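Local coordinates for protein MtN3/saliva family (Thermodesulfovibrio yellowstonii, PDB 4RNG) that probably serves as a sugar transporter of the SemiSWEET type, in which two small subunits of three transmembrane segments each pair in the membrane, at residues I24-A27 / L28-K32; W54-Y57 / G58-K62; I80-M83 / K84-G88. All coordinates share one frame; numbering follows the deposited sequence.

The three interactions are local i to i+4 contacts, each along one helix, and follow one another along the chain: interaction 1 on helix 23-33, interaction 2 running over the C-terminal end of helix 41-60, interaction 3 in the last turns of helix 64-87. Interactions 1 and 3 are neighbours, with centres about 11 Å apart; they touch through Ile30 and Tyr31 against Met83, and Ala27 O lies 3.4 Å from Met83 CE. Interaction 2 lies beyond the chain's centre, its centre about 29 Å from each of the others. The contacts thus sample both ends of the three transmembrane segments, and interactions 1 and 2 also reach the second subunit of the dimer.

Interaction 1 of 3, residues I24-A27 / L28-K32; sequences IPQA and LKIYK. With SO4 (sulfate ion), chain I.
Ile24 and Leu28 run in parallel up one flank of helix 23-33, with Ile24 CG2 meeting Leu28 CD1 at 3.7 Å. The branch that touches is set by the first torsion of Ile24: CG1 sits beside the backbone N (chi1 -69°), which leaves CG2 anti to that N and on the side of the next turn. Beneath this apolar pair the backbone bond from Leu28 N to Ile24 O is short, 2.8 Å, and close to straight at 172°. Its neighbour is poorer: Lys29 N reaches Pro25 O at 3.1 Å with an N-H...O angle of only 147°, and comes from above the carbonyl plane. On another flank Gln26 lies slantwise across Ile30. The amide nitrogen NE2 of Gln26 lies 3.9 Å from Ile30 CG1, a contact without polar character. Pro25 and Gln26 form the proline-glutamine pair that gives the PQ-loop family its name, and they stand just after the break between helices 7-21 and 23-33, where a proline can sit without wasting a helical N-H. The polar ends here serve the dimer. A bend at chi2 turns the Gln26 amide toward the second subunit, where OE1 accepts from Ser40 N and NE2 donates to Asp38 O, so both ends of a buried amide are satisfied and its rotation is fixed. Lys29, extended as far as CE, places NZ 2.6 Å from sulfate O3 and also donates to Val39 O of the second subunit. The sulfate, probably from the crystallisation liquor, is held further by Leu41 N and Ala42 N of that subunit, so that it bridges Lys29 to the first turn of the partner's helix 41-60.

Interaction 2 of 3, residues W54-Y57 / G58-K62; sequences WFFY and GVLIK
Phe55, Phe56 and Tyr57 all carry CG anti to the backbone N (chi1 158° for Phe55), which tips each ring along helix 41-60 onto the residue four places on. Val59 CG2 lies over one face of the Phe55 ring, 4.0 Å from its centroid, and Leu60 CD1 over a face of the Phe56 ring at 4.3 Å, 15° off the normal: two CH-pi contacts. Ile61 differs, its CG1 wedged between backbone N and carbonyl carbon (chi1 65°). Its CD1 reaches Tyr57 CE2 at 3.5 Å while CG2 stands over that ring, toward the rim. Backbone bonds knit the same turns, Ile61 N to Tyr57 O at 3.1 Å among them, until Lys62 takes positive phi and closes the helix in a Schellman motif; its bond from N to Val59 O is weak. Outward, Phe55 and Val59 meet helix 64-87 at Ile67. Tyr57 OH is hydrogen-bonded to Glu63 of the second subunit, and Trp54 NE1 to Thr19 of that subunit. The contact therefore splits by chemistry: methyl groups lie on aromatic faces along the last turns, while polar groups on the ring systems of Tyr57 and Trp54 tie the helix to its partner.

Interaction 3 of 3, residues I80-M83 / K84-G88; sequences IIFM and KIRYG
Met83 meets Tyr87 with its sulfur at the edge of the ring: SD stands 5.3 Å from the ring centroid, 76° off the normal, a Met-aromatic contact between residues four apart, about one turn. The two side chains leave the helix in the same direction. It is the methylene that comes nearest: Met83 CG, well out of the ring plane, is 3.7 Å from Tyr87 CE2, and SD is 3.9 Å from the same carbon. Both side chains have CG beside the backbone N (chi1 -83° in Met83 and -62° in Tyr87), which aligns them, and the bend at chi3 of Met83 then turns the terminal methyl off the ring. The backbone takes part too: Tyr87 CD2 passes 3.2 Å from Met83 O, the same oxygen that accepts from Tyr87 N at 2.9 Å. Arg86 CG lies over one face of the ring, toward the rim. Elsewhere round the helix, Ile81 CG2 meets Ile85 CD1 at 4.1 Å, and Phe82 CE1 comes to 4.3 Å from Arg86 CD. These pairs mark the end of helix 64-87, the last helix of the chain, where Met83 and Tyr87 face helix 23-33 and Ile80 and Ile81 pack on Phe44 of helix 41-60. Lys84, bent at chi2, sends NZ to a hydrogen bond with Ala36 O and a weak one with Val39 O, in the loop between those two helices. Tyr87 OH is hydrogen-bonded to Lys34 NZ. The ring thus has apolar and sulfur contacts along its body and an amine at its hydroxyl; the lysine, if protonated, would probably draw electron density toward the phenol oxygen and lower the hydroxyl's pKa somewhat.

Interaction 1 of 3, residues I24-A27 / L28-K32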
ATOM      1  N   ILE C  24       5.952   1.057  -8.433  1.00 24.85           N
ATOM      2  CA  ILE C  24       6.931   1.368  -9.465  1.00 28.12           C
ATOM      3  C   ILE C  24       6.753   2.806 -10.024  1.00 25.82           C
ATOM      4  O   ILE C  24       7.728   3.560 -10.051  1.00 25.16           O
ATOM      5  CB  ILE C  24       6.883   0.312 -10.605  1.00 18.76           C
ATOM      6  CG1 ILE C  24       7.401  -1.034 -10.090  1.00 19.28           C
ATOM      7  CG2 ILE C  24       7.706   0.760 -11.788  1.00 24.73           C
ATOM      8  CD1 ILE C  24       7.172  -2.213 -11.037  1.00 18.33           C
ATOM      9  N   PRO C  25       5.522   3.210 -10.429  1.00 23.84           N
ATOM     10  CA  PRO C  25       5.380   4.594 -10.912  1.00 25.28           C
ATOM     11  C   PRO C  25       5.790   5.685  -9.928  1.00 28.89           C
ATOM     12  O   PRO C  25       6.259   6.739 -10.378  1.00 25.88           O
ATOM     13  CB  PRO C  25       3.873   4.712 -11.187  1.00 24.11           C
ATOM     14  CG  PRO C  25       3.474   3.341 -11.538  1.00 25.65           C
ATOM     15  CD  PRO C  25       4.297   2.429 -10.692  1.00 24.72           C
ATOM     16  N   GLN C  26       5.601   5.460  -8.627  1.00 27.14           N
ATOM     17  CA  GLN C  26       5.971   6.473  -7.647  1.00 28.93           C
ATOM     18  C   GLN C  26       7.491   6.533  -7.569  1.00 29.58           C
ATOM     19  O   GLN C  26       8.084   7.609  -7.517  1.00 30.88           O
ATOM     20  CB  GLN C  26       5.364   6.186  -6.266  1.00 19.57           C
ATOM     21  CG  GLN C  26       5.615   7.284  -5.254  1.00 19.73           C
ATOM     22  CD  GLN C  26       4.957   8.610  -5.624  1.00 34.83           C
ATOM     23  OE1 GLN C  26       3.760   8.793  -5.399  1.00 39.98           O
ATOM     24  NE2 GLN C  26       5.734   9.543  -6.182  1.00 21.01           N
ATOM     25  N   ALA C  27       8.119   5.366  -7.590  1.00 19.35           N
ATOM     26  CA  ALA C  27       9.576   5.297  -7.611  1.00 25.52           C
ATOM     27  C   ALA C  27      10.166   5.996  -8.845  1.00 30.25           C
ATOM     28  O   ALA C  27      11.042   6.861  -8.717  1.00 27.76           O
ATOM     29  CB  ALA C  27      10.033   3.847  -7.549  1.00 18.67           C
ATOM     30  N   LEU C  28       9.666   5.641 -10.027  1.00 20.13           N
ATOM     31  CA  LEU C  28      10.174   6.211 -11.269  1.00 25.69           C
ATOM     32  C   LEU C  28      10.030   7.735 -11.310  1.00 28.45           C
ATOM     33  O   LEU C  28      10.920   8.439 -11.781  1.00 27.61           O
ATOM     34  CB  LEU C  28       9.453   5.584 -12.458  1.00 20.98           C
ATOM     35  CG  LEU C  28       9.854   4.126 -12.654  1.00 28.21           C
ATOM     36  CD1 LEU C  28       9.101   3.524 -13.806  1.00 20.70           C
ATOM     37  CD2 LEU C  28      11.345   4.066 -12.890  1.00 31.24           C
ATOM     38  N   LYS C  29       8.921   8.235 -10.781  1.00 24.74           N
ATOM     39  CA  LYS C  29       8.634   9.659 -10.816  1.00 26.50           C
ATOM     40  C   LYS C  29       9.626  10.440  -9.964  1.00 28.49           C
ATOM     41  O   LYS C  29      10.148  11.476 -10.388  1.00 29.25           O
ATOM     42  CB  LYS C  29       7.202   9.914 -10.350  1.00 27.12           C
ATOM     43  CG  LYS C  29       6.735  11.333 -10.478  1.00 23.28           C
ATOM     44  CD  LYS C  29       5.307  11.426  -9.998  1.00 31.38           C
ATOM     45  CE  LYS C  29       4.812  12.853 -10.027  1.00 39.62           C
ATOM     46  NZ  LYS C  29       3.451  12.964 -10.613  1.00 45.48           N
ATOM     47  N   ILE C  30       9.887   9.934  -8.765  1.00 24.98           N
ATOM     48  CA  ILE C  30      10.855  10.564  -7.887  1.00 26.23           C
ATOM     49  C   ILE C  30      12.225  10.560  -8.551  1.00 29.61           C
ATOM     50  O   ILE C  30      12.922  11.568  -8.549  1.00 34.29           O
ATOM     51  CB  ILE C  30      10.915   9.851  -6.524  1.00 24.39           C
ATOM     52  CG1 ILE C  30       9.594  10.060  -5.781  1.00 20.91           C
ATOM     53  CG2 ILE C  30      12.062  10.385  -5.696  1.00 24.26           C
ATOM     54  CD1 ILE C  30       9.480   9.271  -4.499  1.00 30.96           C
ATOM     55  N   TYR C  31      12.570   9.434  -9.170  1.00 30.84           N
ATOM     56  CA  TYR C  31      13.850   9.271  -9.853  1.00 27.22           C
ATOM     57  C   TYR C  31      14.018  10.180 -11.059  1.00 31.31           C
ATOM     58  O   TYR C  31      15.088  10.754 -11.284  1.00 26.32           O
ATOM     59  CB  TYR C  31      14.020   7.842 -10.335  1.00 21.29           C
ATOM     60  CG  TYR C  31      15.289   7.668 -11.114  1.00 30.64           C
ATOM     61  CD1 TYR C  31      16.522   7.747 -10.496  1.00 34.58           C
ATOM     62  CD2 TYR C  31      15.252   7.489 -12.489  1.00 29.21           C
ATOM     63  CE1 TYR C  31      17.685   7.602 -11.215  1.00 38.77           C
ATOM     64  CE2 TYR C  31      16.409   7.345 -13.222  1.00 31.38           C
ATOM     65  CZ  TYR C  31      17.626   7.404 -12.579  1.00 38.65           C
ATOM     66  OH  TYR C  31      18.794   7.267 -13.300  1.00 42.40           O
ATOM     67  N   LYS C  32      12.959  10.297 -11.842  1.00 30.49           N
ATOM     68  CA  LYS C  32      13.037  11.055 -13.067  1.00 33.42           C
ATOM     69  C   LYS C  32      13.128  12.541 -12.741  1.00 35.71           C
ATOM     70  O   LYS C  32      13.884  13.267 -13.380  1.00 38.96           O
ATOM     71  CB  LYS C  32      11.834  10.746 -13.952  1.00 39.05           C
ATOM     72  CG  LYS C  32      11.648  11.678 -15.142  1.00 51.64           C
ATOM     73  CD  LYS C  32      10.440  11.238 -15.965  1.00 54.83           C
ATOM     74  CE  LYS C  32      10.147  12.193 -17.106  1.00 57.82           C
ATOM     75  NZ  LYS C  32       8.956  11.747 -17.893  1.00 57.51           N
TER
HETATM   76  S   SO4 I 103       1.288  10.855 -12.664  1.00 73.04           S
HETATM   77  O1  SO4 I 103       2.449  11.211 -13.475  1.00 76.82           O
HETATM   78  O2  SO4 I 103       0.066  11.252 -13.369  1.00 66.44           O
HETATM   79  O3  SO4 I 103       1.366  11.561 -11.387  1.00 73.11           O
HETATM   80  O4  SO4 I 103       1.312   9.413 -12.420  1.00 66.78           O

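Interaction 2 of 3, residues W54-Y57 / G58-K62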
ATOM      1  N   TRP C  54       2.183  -7.901   7.544  1.00 16.91           N
ATOM      2  CA  TRP C  54       1.374  -8.635   6.577  1.00 16.64           C
ATOM      3  C   TRP C  54       2.136  -9.872   6.083  1.00 20.59           C
ATOM      4  O   TRP C  54       1.556 -10.929   5.861  1.00 17.42           O
ATOM      5  CB  TRP C  54       1.013  -7.747   5.392  1.00 30.95           C
ATOM      6  CG  TRP C  54      -0.166  -6.885   5.629  1.00 42.60           C
ATOM      7  CD1 TRP C  54      -0.194  -5.523   5.631  1.00 31.43           C
ATOM      8  CD2 TRP C  54      -1.503  -7.311   5.901  1.00 25.01           C
ATOM      9  NE1 TRP C  54      -1.462  -5.077   5.883  1.00 24.85           N
ATOM     10  CE2 TRP C  54      -2.293  -6.171   6.063  1.00 23.27           C
ATOM     11  CE3 TRP C  54      -2.114  -8.568   6.030  1.00 24.61           C
ATOM     12  CZ2 TRP C  54      -3.659  -6.219   6.334  1.00 22.75           C
ATOM     13  CZ3 TRP C  54      -3.464  -8.626   6.310  1.00 26.28           C
ATOM     14  CH2 TRP C  54      -4.224  -7.457   6.458  1.00 24.99           C
ATOM     15  N   PHE C  55       3.447  -9.731   5.911  1.00 16.25           N
ATOM     16  CA  PHE C  55       4.281 -10.867   5.576  1.00 20.09           C
ATOM     17  C   PHE C  55       4.164 -12.000   6.599  1.00 23.10           C
ATOM     18  O   PHE C  55       3.910 -13.139   6.234  1.00 16.78           O
ATOM     19  CB  PHE C  55       5.741 -10.436   5.460  1.00 20.83           C
ATOM     20  CG  PHE C  55       6.711 -11.574   5.635  1.00 19.73           C
ATOM     21  CD1 PHE C  55       6.874 -12.535   4.646  1.00 18.27           C
ATOM     22  CD2 PHE C  55       7.446 -11.696   6.800  1.00 15.83           C
ATOM     23  CE1 PHE C  55       7.746 -13.604   4.810  1.00 16.13           C
ATOM     24  CE2 PHE C  55       8.331 -12.760   6.967  1.00 19.60           C
ATOM     25  CZ  PHE C  55       8.484 -13.713   5.961  1.00 16.07           C
ATOM     26  N   PHE C  56       4.347 -11.675   7.873  1.00 16.45           N
ATOM     27  CA  PHE C  56       4.247 -12.644   8.967  1.00 16.75           C
ATOM     28  C   PHE C  56       2.898 -13.330   8.952  1.00 20.04           C
ATOM     29  O   PHE C  56       2.795 -14.559   9.046  1.00 20.94           O
ATOM     30  CB  PHE C  56       4.480 -11.939  10.305  1.00 16.67           C
ATOM     31  CG  PHE C  56       4.599 -12.863  11.482  1.00 28.17           C
ATOM     32  CD1 PHE C  56       5.229 -14.088  11.375  1.00 35.60           C
ATOM     33  CD2 PHE C  56       4.071 -12.503  12.710  1.00 26.90           C
ATOM     34  CE1 PHE C  56       5.337 -14.936  12.469  1.00 17.55           C
ATOM     35  CE2 PHE C  56       4.164 -13.348  13.791  1.00 21.06           C
ATOM     36  CZ  PHE C  56       4.804 -14.565  13.670  1.00 19.94           C
ATOM     37  N   TYR C  57       1.862 -12.514   8.832  1.00 29.05           N
ATOM     38  CA  TYR C  57       0.489 -12.979   8.702  1.00 24.57           C
ATOM     39  C   TYR C  57       0.326 -13.994   7.556  1.00 26.05           C
ATOM     40  O   TYR C  57      -0.318 -15.030   7.712  1.00 18.55           O
ATOM     41  CB  TYR C  57      -0.413 -11.776   8.453  1.00 22.03           C
ATOM     42  CG  TYR C  57      -1.849 -12.119   8.198  1.00 18.30           C
ATOM     43  CD1 TYR C  57      -2.688 -12.473   9.242  1.00 19.42           C
ATOM     44  CD2 TYR C  57      -2.363 -12.116   6.907  1.00 18.40           C
ATOM     45  CE1 TYR C  57      -4.011 -12.770   9.015  1.00 25.67           C
ATOM     46  CE2 TYR C  57      -3.681 -12.437   6.670  1.00 18.96           C
ATOM     47  CZ  TYR C  57      -4.497 -12.757   7.725  1.00 19.41           C
ATOM     48  OH  TYR C  57      -5.799 -13.082   7.502  1.00 26.89           O
ATOM     49  N   GLY C  58       0.898 -13.684   6.396  1.00 17.71           N
ATOM     50  CA  GLY C  58       0.824 -14.594   5.268  1.00 17.94           C
ATOM     51  C   GLY C  58       1.468 -15.940   5.578  1.00 24.40           C
ATOM     52  O   GLY C  58       1.015 -17.003   5.143  1.00 26.74           O
ATOM     53  N   VAL C  59       2.564 -15.886   6.315  1.00 17.88           N
ATOM     54  CA  VAL C  59       3.263 -17.089   6.695  1.00 22.23           C
ATOM     55  C   VAL C  59       2.430 -17.939   7.655  1.00 23.43           C
ATOM     56  O   VAL C  59       2.377 -19.149   7.496  1.00 20.91           O
ATOM     57  CB  VAL C  59       4.635 -16.754   7.312  1.00 19.81           C
ATOM     58  CG1 VAL C  59       5.283 -18.000   7.866  1.00 23.56           C
ATOM     59  CG2 VAL C  59       5.532 -16.103   6.260  1.00 17.25           C
ATOM     60  N   LEU C  60       1.785 -17.311   8.640  1.00 18.77           N
ATOM     61  CA  LEU C  60       0.957 -18.044   9.598  1.00 19.40           C
ATOM     62  C   LEU C  60      -0.244 -18.753   8.940  1.00 33.32           C
ATOM     63  O   LEU C  60      -0.526 -19.920   9.238  1.00 36.14           O
ATOM     64  CB  LEU C  60       0.458 -17.117  10.709  1.00 19.33           C
ATOM     65  CG  LEU C  60       1.477 -16.504  11.679  1.00 28.44           C
ATOM     66  CD1 LEU C  60       0.813 -15.476  12.571  1.00 29.78           C
ATOM     67  CD2 LEU C  60       2.201 -17.544  12.524  1.00 25.35           C
ATOM     68  N   ILE C  61      -0.960 -18.047   8.067  1.00 23.57           N
ATOM     69  CA  ILE C  61      -2.127 -18.611   7.380  1.00 20.46           C
ATOM     70  C   ILE C  61      -1.697 -19.410   6.141  1.00 25.00           C
ATOM     71  O   ILE C  61      -2.535 -19.890   5.379  1.00 26.35           O
ATOM     72  CB  ILE C  61      -3.161 -17.524   6.991  1.00 27.02           C
ATOM     73  CG1 ILE C  61      -2.575 -16.556   5.963  1.00 27.89           C
ATOM     74  CG2 ILE C  61      -3.628 -16.754   8.220  1.00 20.37           C
ATOM     75  CD1 ILE C  61      -3.621 -15.677   5.300  1.00 19.80           C
ATOM     76  N   LYS C  62      -0.387 -19.486   5.918  1.00 21.04           N
ATOM     77  CA  LYS C  62       0.180 -20.232   4.811  1.00 22.94           C
ATOM     78  C   LYS C  62      -0.303 -19.804   3.433  1.00 33.76           C
ATOM     79  O   LYS C  62      -0.673 -20.649   2.625  1.00 48.00           O
ATOM     80  CB  LYS C  62      -0.107 -21.725   4.967  1.00 32.24           C
ATOM     81  CG  LYS C  62       0.434 -22.375   6.225  1.00 43.99           C
ATOM     82  CD  LYS C  62       0.100 -23.854   6.186  1.00 53.22           C
ATOM     83  CE  LYS C  62       0.631 -24.595   7.381  1.00 61.03           C
ATOM     84  NZ  LYS C  62       0.414 -26.057   7.180  1.00 71.28           N
TER

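Interaction 3 of 3, residues I80-M83 / K84-G88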
ATOM      1  N   ILE C  80      11.858   3.830  -2.410  1.00 23.89           N
ATOM      2  CA  ILE C  80      11.179   5.102  -2.298  1.00 17.82           C
ATOM      3  C   ILE C  80      11.665   5.858  -1.079  1.00 17.88           C
ATOM      4  O   ILE C  80      11.934   7.056  -1.173  1.00 18.38           O
ATOM      5  CB  ILE C  80       9.652   4.912  -2.247  1.00 17.79           C
ATOM      6  CG1 ILE C  80       9.164   4.456  -3.626  1.00 22.95           C
ATOM      7  CG2 ILE C  80       8.961   6.194  -1.857  1.00 18.23           C
ATOM      8  CD1 ILE C  80       7.757   3.902  -3.632  1.00 17.85           C
ATOM      9  N   ILE C  81      11.792   5.166   0.051  1.00 17.43           N
ATOM     10  CA  ILE C  81      12.308   5.797   1.269  1.00 30.96           C
ATOM     11  C   ILE C  81      13.730   6.343   1.038  1.00 30.46           C
ATOM     12  O   ILE C  81      14.055   7.467   1.426  1.00 29.14           O
ATOM     13  CB  ILE C  81      12.314   4.808   2.459  1.00 19.80           C
ATOM     14  CG1 ILE C  81      10.880   4.427   2.828  1.00 16.82           C
ATOM     15  CG2 ILE C  81      13.034   5.405   3.663  1.00 17.07           C
ATOM     16  CD1 ILE C  81      10.782   3.403   3.954  1.00 16.40           C
ATOM     17  N   PHE C  82      14.559   5.538   0.381  1.00 24.83           N
ATOM     18  CA  PHE C  82      15.938   5.901   0.069  1.00 17.88           C
ATOM     19  C   PHE C  82      16.024   7.160  -0.831  1.00 31.77           C
ATOM     20  O   PHE C  82      16.892   8.013  -0.627  1.00 25.54           O
ATOM     21  CB  PHE C  82      16.644   4.702  -0.560  1.00 23.96           C
ATOM     22  CG  PHE C  82      18.066   4.952  -0.917  1.00 25.68           C
ATOM     23  CD1 PHE C  82      18.412   5.516  -2.133  1.00 28.83           C
ATOM     24  CD2 PHE C  82      19.067   4.602  -0.037  1.00 24.32           C
ATOM     25  CE1 PHE C  82      19.731   5.735  -2.463  1.00 30.69           C
ATOM     26  CE2 PHE C  82      20.387   4.827  -0.359  1.00 29.04           C
ATOM     27  CZ  PHE C  82      20.716   5.400  -1.576  1.00 18.62           C
ATOM     28  N   MET C  83      15.154   7.259  -1.836  1.00 18.74           N
ATOM     29  CA  MET C  83      15.128   8.431  -2.708  1.00 19.46           C
ATOM     30  C   MET C  83      14.501   9.672  -2.062  1.00 26.40           C
ATOM     31  O   MET C  83      14.876  10.812  -2.383  1.00 21.17           O
ATOM     32  CB  MET C  83      14.408   8.116  -4.017  1.00 37.81           C
ATOM     33  CG  MET C  83      15.280   7.438  -5.057  1.00 42.15           C
ATOM     34  SD  MET C  83      14.405   7.195  -6.609  1.00 37.39           S
ATOM     35  CE  MET C  83      13.108   6.058  -6.085  1.00 22.20           C
ATOM     36  N   LYS C  84      13.539   9.457  -1.170  1.00 24.79           N
ATOM     37  CA  LYS C  84      13.008  10.550  -0.369  1.00 27.40           C
ATOM     38  C   LYS C  84      14.140  11.178   0.462  1.00 32.03           C
ATOM     39  O   LYS C  84      14.284  12.402   0.497  1.00 28.01           O
ATOM     40  CB  LYS C  84      11.873  10.059   0.524  1.00 23.51           C
ATOM     41  CG  LYS C  84      11.328  11.099   1.494  1.00 24.53           C
ATOM     42  CD  LYS C  84      10.493  12.173   0.806  1.00 28.83           C
ATOM     43  CE  LYS C  84       9.791  13.051   1.843  1.00 20.87           C
ATOM     44  NZ  LYS C  84       9.508  14.409   1.338  1.00 21.78           N
ATOM     45  N   ILE C  85      14.968  10.342   1.090  1.00 33.06           N
ATOM     46  CA  ILE C  85      16.110  10.841   1.861  1.00 29.52           C
ATOM     47  C   ILE C  85      17.221  11.417   0.978  1.00 31.01           C
ATOM     48  O   ILE C  85      17.784  12.463   1.297  1.00 35.58           O
ATOM     49  CB  ILE C  85      16.717   9.734   2.746  1.00 28.01           C
ATOM     50  CG1 ILE C  85      15.670   9.209   3.728  1.00 23.98           C
ATOM     51  CG2 ILE C  85      17.899  10.262   3.543  1.00 33.97           C
ATOM     52  CD1 ILE C  85      16.100   7.980   4.463  1.00 18.20           C
ATOM     53  N   ARG C  86      17.503  10.768  -0.150  1.00 30.96           N
ATOM     54  CA  ARG C  86      18.532  11.240  -1.083  1.00 29.98           C
ATOM     55  C   ARG C  86      18.230  12.578  -1.732  1.00 35.85           C
ATOM     56  O   ARG C  86      19.126  13.402  -1.863  1.00 40.64           O
ATOM     57  CB  ARG C  86      18.780  10.211  -2.184  1.00 36.08           C
ATOM     58  CG  ARG C  86      19.623  10.740  -3.343  1.00 42.12           C
ATOM     59  CD  ARG C  86      20.057   9.630  -4.298  1.00 48.76           C
ATOM     60  NE  ARG C  86      20.707  10.168  -5.493  1.00 55.57           N
ATOM     61  CZ  ARG C  86      22.000  10.458  -5.606  1.00 58.73           C
ATOM     62  NH1 ARG C  86      22.814  10.276  -4.580  1.00 65.86           N
ATOM     63  NH2 ARG C  86      22.473  10.937  -6.752  1.00 53.88           N
ATOM     64  N   TYR C  87      16.976  12.815  -2.113  1.00 35.53           N
ATOM     65  CA  TYR C  87      16.632  14.041  -2.827  1.00 30.02           C
ATOM     66  C   TYR C  87      16.109  15.126  -1.918  1.00 31.99           C
ATOM     67  O   TYR C  87      15.867  16.246  -2.356  1.00 43.78           O
ATOM     68  CB  TYR C  87      15.619  13.741  -3.933  1.00 36.15           C
ATOM     69  CG  TYR C  87      16.162  12.789  -4.977  1.00 39.23           C
ATOM     70  CD1 TYR C  87      17.443  12.964  -5.492  1.00 39.13           C
ATOM     71  CD2 TYR C  87      15.425  11.694  -5.409  1.00 39.45           C
ATOM     72  CE1 TYR C  87      17.961  12.099  -6.439  1.00 42.33           C
ATOM     73  CE2 TYR C  87      15.943  10.806  -6.353  1.00 39.68           C
ATOM     74  CZ  TYR C  87      17.209  11.019  -6.864  1.00 45.32           C
ATOM     75  OH  TYR C  87      17.725  10.158  -7.805  1.00 49.56           O
ATOM     76  N   GLY C  88      15.970  14.809  -0.641  1.00 22.75           N
ATOM     77  CA  GLY C  88      15.656  15.821   0.342  1.00 23.20           C
ATOM     78  C   GLY C  88      16.805  16.801   0.477  1.00 44.36           C
ATOM     79  O   GLY C  88      16.596  17.974   0.786  1.00 57.66           O
TER